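PDB 3MSE: calcium-dependent protein kinase, putative, which probably phosphorylates serine and threonine residues of target proteins in response to calcium, the part present here being its C-terminal calcium-binding EF-hand domain. Local coordinates for the interface of chains A and B. Sequence-based numbering; all coordinates share one arbitrary frame. Chains: chain A/B, Calcium-dependent protein kinase, putative.

Contact 1: the interface of chains A and B. Residues chain A 74, 77-78, 81; chain B 10, 14.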
loop_
_atom_site.group_PDB
_atom_site.type_symbol
_atom_site.label_atom_id
_atom_site.label_comp_id
_atom_site.label_asym_id
_atom_site.label_seq_id
_atom_site.Cartn_x
_atom_site.Cartn_y
_atom_site.Cartn_z
ATOM N N ASP A 74 1.582 11.289 28.420
ATOM C CA ASP A 74 1.616 10.598 27.145
ATOM C C ASP A 74 0.976 11.430 26.019
ATOM O O ASP A 74 1.536 11.527 24.916
ATOM C CB ASP A 74 0.993 9.208 27.255
ATOM C CG ASP A 74 1.881 8.228 28.048
ATOM O OD1 ASP A 74 3.115 8.441 28.143
ATOM O OD2 ASP A 74 1.335 7.232 28.560
ATOM N N ARG A 77 3.374 13.994 24.709
ATOM C CA ARG A 77 4.418 13.426 23.852
ATOM C C ARG A 77 3.882 13.022 22.479
ATOM O O ARG A 77 4.590 13.178 21.491
ATOM C CB ARG A 77 5.138 12.241 24.494
ATOM C CG ARG A 77 5.913 12.606 25.762
ATOM C CD ARG A 77 6.458 11.350 26.421
ATOM N NE ARG A 77 7.525 10.759 25.630
ATOM C CZ ARG A 77 8.083 9.580 25.886
ATOM N NH1 ARG A 77 7.674 8.853 26.928
ATOM N NH2 ARG A 77 9.066 9.134 25.110
ATOM N N ILE A 78 2.651 12.498 22.441
ATOM C CA ILE A 78 1.989 12.132 21.192
ATOM C C ILE A 78 1.760 13.400 20.340
ATOM O O ILE A 78 2.074 13.430 19.152
ATOM C CB ILE A 78 0.677 11.380 21.451
ATOM C CG1 ILE A 78 0.973 9.968 21.983
ATOM C CG2 ILE A 78 -0.180 11.297 20.187
ATOM C CD1 ILE A 78 -0.244 9.298 22.594
ATOM N N ALA A 81 5.008 14.647 18.793
ATOM C CA ALA A 81 5.436 13.731 17.727
ATOM C C ALA A 81 4.595 13.886 16.440
ATOM O O ALA A 81 5.136 13.888 15.320
ATOM C CB ALA A 81 5.387 12.287 18.220
ATOM N N MET B 10 0.274 5.118 18.290
ATOM C CA MET B 10 0.647 6.472 18.729
ATOM C C MET B 10 1.734 6.467 19.809
ATOM O O MET B 10 2.687 7.259 19.759
ATOM C CB MET B 10 -0.571 7.230 19.248
ATOM C CG MET B 10 -1.637 7.493 18.230
ATOM S SD MET B 10 -3.015 8.275 19.056
ATOM C CE MET B 10 -4.228 8.521 17.764
ATOM N N MET B 14 5.459 8.189 19.351
ATOM C CA MET B 14 5.944 9.281 20.206
ATOM C C MET B 14 7.381 9.075 20.694
ATOM O O MET B 14 8.036 10.029 21.071
ATOM C CB MET B 14 4.986 9.509 21.391
ATOM C CG MET B 14 5.241 8.593 22.635
ATOM S SD MET B 14 3.916 8.703 23.865
ATOM C CE MET B 14 4.519 7.503 25.069
#

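Contact 2: the interface of chains A and B. Residues chain A 84, 93-94, 97; chain B 13, 24-25, 28.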
loop_
_atom_site.group_PDB
_atom_site.type_symbol
_atom_site.label_atom_id
_atom_site.label_comp_id
_atom_site.label_asym_id
_atom_site.label_seq_id
_atom_site.Cartn_x
_atom_site.Cartn_y
_atom_site.Cartn_z
ATOM N N ILE A 84 4.578 17.508 13.478
ATOM C CA ILE A 84 5.927 17.391 12.968
ATOM C C ILE A 84 6.466 18.733 12.459
ATOM O O ILE A 84 7.679 18.975 12.490
ATOM C CB ILE A 84 5.990 16.228 11.945
ATOM C CG1 ILE A 84 7.231 15.388 12.178
ATOM C CG2 ILE A 84 5.736 16.661 10.478
ATOM C CD1 ILE A 84 6.927 13.977 12.028
ATOM N N THR A 93 -2.471 13.683 6.884
ATOM C CA THR A 93 -1.280 12.878 6.629
ATOM C C THR A 93 -0.441 12.682 7.900
ATOM O O THR A 93 0.052 11.597 8.155
ATOM C CB THR A 93 -0.438 13.502 5.474
ATOM O OG1 THR A 93 -1.231 13.445 4.287
ATOM C CG2 THR A 93 0.843 12.710 5.235
ATOM N N GLU A 94 -0.268 13.747 8.666
ATOM C CA GLU A 94 0.496 13.680 9.920
ATOM C C GLU A 94 -0.161 12.808 11.007
ATOM O O GLU A 94 0.543 12.099 11.755
ATOM C CB GLU A 94 0.786 15.081 10.431
ATOM C CG GLU A 94 1.657 15.884 9.429
ATOM C CD GLU A 94 1.620 17.390 9.660
ATOM O OE1 GLU A 94 2.310 18.106 8.898
ATOM O OE2 GLU A 94 0.928 17.867 10.597
ATOM N N ALA A 97 0.172 9.129 9.846
ATOM C CA ALA A 97 1.528 8.657 10.070
ATOM C C ALA A 97 1.722 8.071 11.491
ATOM O O ALA A 97 2.427 7.099 11.663
ATOM C CB ALA A 97 2.517 9.782 9.837
ATOM N N TYR B 13 4.963 5.633 18.251
ATOM C CA TYR B 13 5.380 6.753 17.387
ATOM C C TYR B 13 6.047 7.867 18.194
ATOM O O TYR B 13 7.090 8.398 17.794
ATOM C CB TYR B 13 4.144 7.286 16.662
ATOM C CG TYR B 13 4.384 8.318 15.568
ATOM C CD1 TYR B 13 4.832 7.935 14.300
ATOM C CD2 TYR B 13 4.071 9.652 15.775
ATOM C CE1 TYR B 13 4.997 8.873 13.278
ATOM C CE2 TYR B 13 4.245 10.600 14.764
ATOM C CZ TYR B 13 4.698 10.190 13.513
ATOM O OH TYR B 13 4.875 11.128 12.520
ATOM N N ILE B 24 8.657 8.703 8.063
ATOM C CA ILE B 24 7.354 8.027 8.113
ATOM C C ILE B 24 6.281 8.840 7.369
ATOM O O ILE B 24 5.447 8.263 6.675
ATOM C CB ILE B 24 6.852 7.747 9.597
ATOM C CG1 ILE B 24 7.768 6.770 10.359
ATOM C CG2 ILE B 24 5.425 7.261 9.579
ATOM C CD1 ILE B 24 7.631 5.288 9.951
ATOM N N ASN B 25 6.284 10.165 7.530
ATOM C CA ASN B 25 5.308 11.029 6.809
ATOM C C ASN B 25 5.381 10.963 5.265
ATOM O O ASN B 25 4.350 11.041 4.592
ATOM C CB ASN B 25 5.391 12.489 7.273
ATOM C CG ASN B 25 4.470 12.776 8.443
ATOM O OD1 ASN B 25 3.381 13.312 8.263
ATOM N ND2 ASN B 25 4.906 12.409 9.656
ATOM N N ALA B 28 3.643 7.922 4.527
ATOM C CA ALA B 28 2.234 8.170 4.813
ATOM C C ALA B 28 1.555 8.886 3.655
ATOM O O ALA B 28 0.384 8.627 3.353
ATOM C CB ALA B 28 2.076 8.973 6.081
HETATM O O HOH W 1 2.955 13.011 12.123
#

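Contact 3: the interface of chains A and B. Residues chain A 40, 44, 64-65, 68; chain B 2-3, 6.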
loop_
_atom_site.group_PDB
_atom_site.type_symbol
_atom_site.label_atom_id
_atom_site.label_comp_id
_atom_site.label_asym_id
_atom_site.label_seq_id
_atom_site.Cartn_x
_atom_site.Cartn_y
_atom_site.Cartn_z
ATOM N N TYR A 40 -10.524 3.159 8.826
ATOM C CA TYR A 40 -10.714 3.370 10.266
ATOM C C TYR A 40 -10.069 4.692 10.695
ATOM O O TYR A 40 -10.722 5.531 11.320
ATOM C CB TYR A 40 -10.193 2.199 11.115
ATOM C CG TYR A 40 -10.416 2.422 12.601
ATOM C CD1 TYR A 40 -11.669 2.194 13.184
ATOM C CD2 TYR A 40 -9.389 2.907 13.417
ATOM C CE1 TYR A 40 -11.884 2.423 14.548
ATOM C CE2 TYR A 40 -9.595 3.139 14.773
ATOM C CZ TYR A 40 -10.838 2.897 15.329
ATOM O OH TYR A 40 -11.027 3.127 16.671
ATOM N N LEU A 44 -11.800 7.957 12.259
ATOM C CA LEU A 44 -11.278 8.527 13.491
ATOM C C LEU A 44 -10.994 10.011 13.313
ATOM O O LEU A 44 -11.429 10.836 14.118
ATOM C CB LEU A 44 -10.022 7.783 13.929
ATOM C CG LEU A 44 -9.526 8.019 15.358
ATOM C CD1 LEU A 44 -10.567 7.543 16.378
ATOM C CD2 LEU A 44 -8.189 7.298 15.551
ATOM N N VAL A 64 -10.076 13.915 23.298
ATOM C CA VAL A 64 -10.481 12.555 23.005
ATOM C C VAL A 64 -9.526 11.538 23.637
ATOM O O VAL A 64 -9.980 10.559 24.227
ATOM C CB VAL A 64 -10.692 12.311 21.485
ATOM C CG1 VAL A 64 -10.963 10.852 21.209
ATOM C CG2 VAL A 64 -11.875 13.164 20.969
ATOM N N LEU A 65 -8.216 11.746 23.506
ATOM C CA LEU A 65 -7.251 10.818 24.127
ATOM C C LEU A 65 -7.475 10.756 25.665
ATOM O O LEU A 65 -7.411 9.684 26.273
ATOM C CB LEU A 65 -5.791 11.182 23.771
ATOM C CG LEU A 65 -5.330 11.072 22.288
ATOM C CD1 LEU A 65 -3.797 11.288 22.077
ATOM C CD2 LEU A 65 -5.787 9.769 21.611
ATOM N N VAL A 68 -10.333 8.504 26.804
ATOM C CA VAL A 68 -10.136 7.101 26.495
ATOM C C VAL A 68 -9.022 6.456 27.340
ATOM O O VAL A 68 -8.725 5.271 27.179
ATOM C CB VAL A 68 -9.938 6.968 24.940
ATOM C CG1 VAL A 68 -8.824 6.072 24.576
ATOM C CG2 VAL A 68 -11.251 6.641 24.237
ATOM N N ILE B 2 -11.776 4.475 20.708
ATOM C CA ILE B 2 -10.601 4.250 19.807
ATOM C C ILE B 2 -9.979 2.876 20.029
ATOM O O ILE B 2 -9.723 2.489 21.169
ATOM C CB ILE B 2 -9.505 5.288 20.032
ATOM C CG1 ILE B 2 -10.082 6.696 19.932
ATOM C CG2 ILE B 2 -8.338 5.059 19.055
ATOM C CD1 ILE B 2 -9.116 7.759 20.327
ATOM N N SER B 3 -9.706 2.161 18.939
ATOM C CA SER B 3 -9.124 0.823 19.020
ATOM C C SER B 3 -7.738 0.851 19.652
ATOM O O SER B 3 -6.930 1.748 19.357
ATOM C CB SER B 3 -9.058 0.161 17.645
ATOM O OG SER B 3 -7.721 0.109 17.165
ATOM N N VAL B 6 -4.496 1.409 17.496
ATOM C CA VAL B 6 -4.212 2.795 17.087
ATOM C C VAL B 6 -3.555 3.563 18.242
ATOM O O VAL B 6 -2.578 4.300 18.046
ATOM C CB VAL B 6 -5.478 3.525 16.561
ATOM C CG1 VAL B 6 -5.218 5.024 16.385
ATOM C CG2 VAL B 6 -5.914 2.906 15.217
#

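Contact 1: the interface of chains A and B
B:Met14 turns its CG between its own backbone N and carbonyl carbon (chi1 85°) and runs extended beyond CG, which lays the whole thioether chain along one flank of an A-chain helix. A:Ile78 swings CG1 beside its backbone N, anti to the carbonyl carbon (chi1 -71°), and this branch meets the sulfur, with CG1 3.7 Å from B:Met14 SD. CB of A:Arg77 approaches the same sulfur at about a right angle to that branch, 3.8 Å from B:Met14 SD. The arginine bends at chi3, bringing its guanidinium over the terminal methyl: B:Met14 CE sits 3.8 Å above that plane, toward the rim. The same CE is 3.5 Å from OD1 of the A:Asp74 carboxylate. An unbranched, polarisable methionine suits this place, because it can follow a helix surface that is partly aliphatic and partly charged. Farther back, the methyl CB of A:Ala81 approaches B:Met14 CA at 3.6 Å, a small residue allowing the backbone to come close. B:Met10 adds its CB, 3.9 Å from A:Ile78 CD1. Helix 72-82 belongs to the EF-hand pair of chain A; against it lie the last turn of B-chain helix 4-13, near the N-terminus of its own chain, and B:Met14 in the loop just after.

Contact 2: the interface of chains A and B
This is a mainly helical, mixed polar and apolar contact between two copies of one protein, part of a two-fold symmetric interface. A-chain helix 92-99 and the loop residue A:Ile84 meet B-chain helices 18-48 and 4-13 through close packing and a shared water, which would help hold the deposited pair together, if that pair is biological. A:Ala97 packs closely: its CB lies 3.6 Å from B:Asn25 ND2. It also touches B:Ala28 CB at 3.9 Å, and two such short side chains let the helices approach. The two ends of the B:Asn25 amide meet different neighbours. OD1 rests 3.3 Å from A:Glu94 CG, against the aliphatic part of the glutamate, whose carboxylate plane is turned 71° from the amide. ND2 faces A:Ile84 CD1 at 3.5 Å. With CG anti to the backbone N (chi1 -172°), B:Tyr13 brings the CD1-CE1 side of its ring to the carbonyl oxygen of A:Ala97, CE1 being 3.5 Å from A:Ala97 O. Tyrosine suits this place by pairing a flat apolar ring with a polar end. Water 1 bridges A:Glu94 O, at 2.6 Å, and the phenol B:Tyr13 OH. It also bonds B:Asn25 ND2 at 3.2 Å, nearly straight at 175°.

Contact 3: the interface of chains A and B
The phenol oxygen of A:Tyr40 takes a hydrogen bond from the backbone amide of B:Ser3, with B:Ser3 N 2.8 Å from A:Tyr40 OH and an angle of 154° at the hydrogen. Tyrosine serves twice here, since its hydroxyl receives the start of the partner chain while B:Val6 CG2 lies alongside the CD2-CE2 side of its ring, close to the ring plane and 3.7 Å from A:Tyr40 CE2. Beside the bond, B:Ile2 reaches in among aliphatic side chains of two A-chain helices. Its CG1 meets A:Leu44 CD1 at 3.7 Å, the two side chains crossing near a right angle, and its terminal CD1 goes on to A:Val64 CG1, also at 3.7 Å. The other leucine branch, A:Leu44 CD2, meets B:Val6 CG1 tip to tip at 3.8 Å, so one forked residue serves both apolar partners. Branched isoleucine, leucine and valine suit a place where several methyls must mesh from different directions.

Outward from this shell, B:Ile2 carries CG1 anti to its carbonyl carbon (chi1 -53°) and is extended beyond it, which sends CD1 toward A:Val64. B:Ser3 OG takes a weak hydrogen bond from B:Val6 N (3.5 Å, 162°), possibly capping helix 4-13 and linking two partners of A:Tyr40. One turn of helix 18-48 separates A:Tyr40 from A:Leu44, placing both toward the partner. The site anchors one chain's N-terminal segment between helices 18-48 and 58-67 of the other, probably steadying the pair.

The centres of the C-alpha atoms lie about 12 Å apart for contact 1 and contact 2, 14 Å for contacts 1 and 3, and 16 Å for contacts 2 and 3. B-chain helix 4-13 takes part in all three, giving B:Val6 to contact 3, B:Met10 to contact 1 and B:Tyr13 to contact 2. Helix 18-48 serves contact 2 from chain B and contact 3 from chain A. The N-terminal segment of one copy is thus held against the EF-hand helices of the other, and two-fold symmetry repeats this with the chains exchanged, a reciprocal exchange whose formation in the full-length kinase the structure alone does not show.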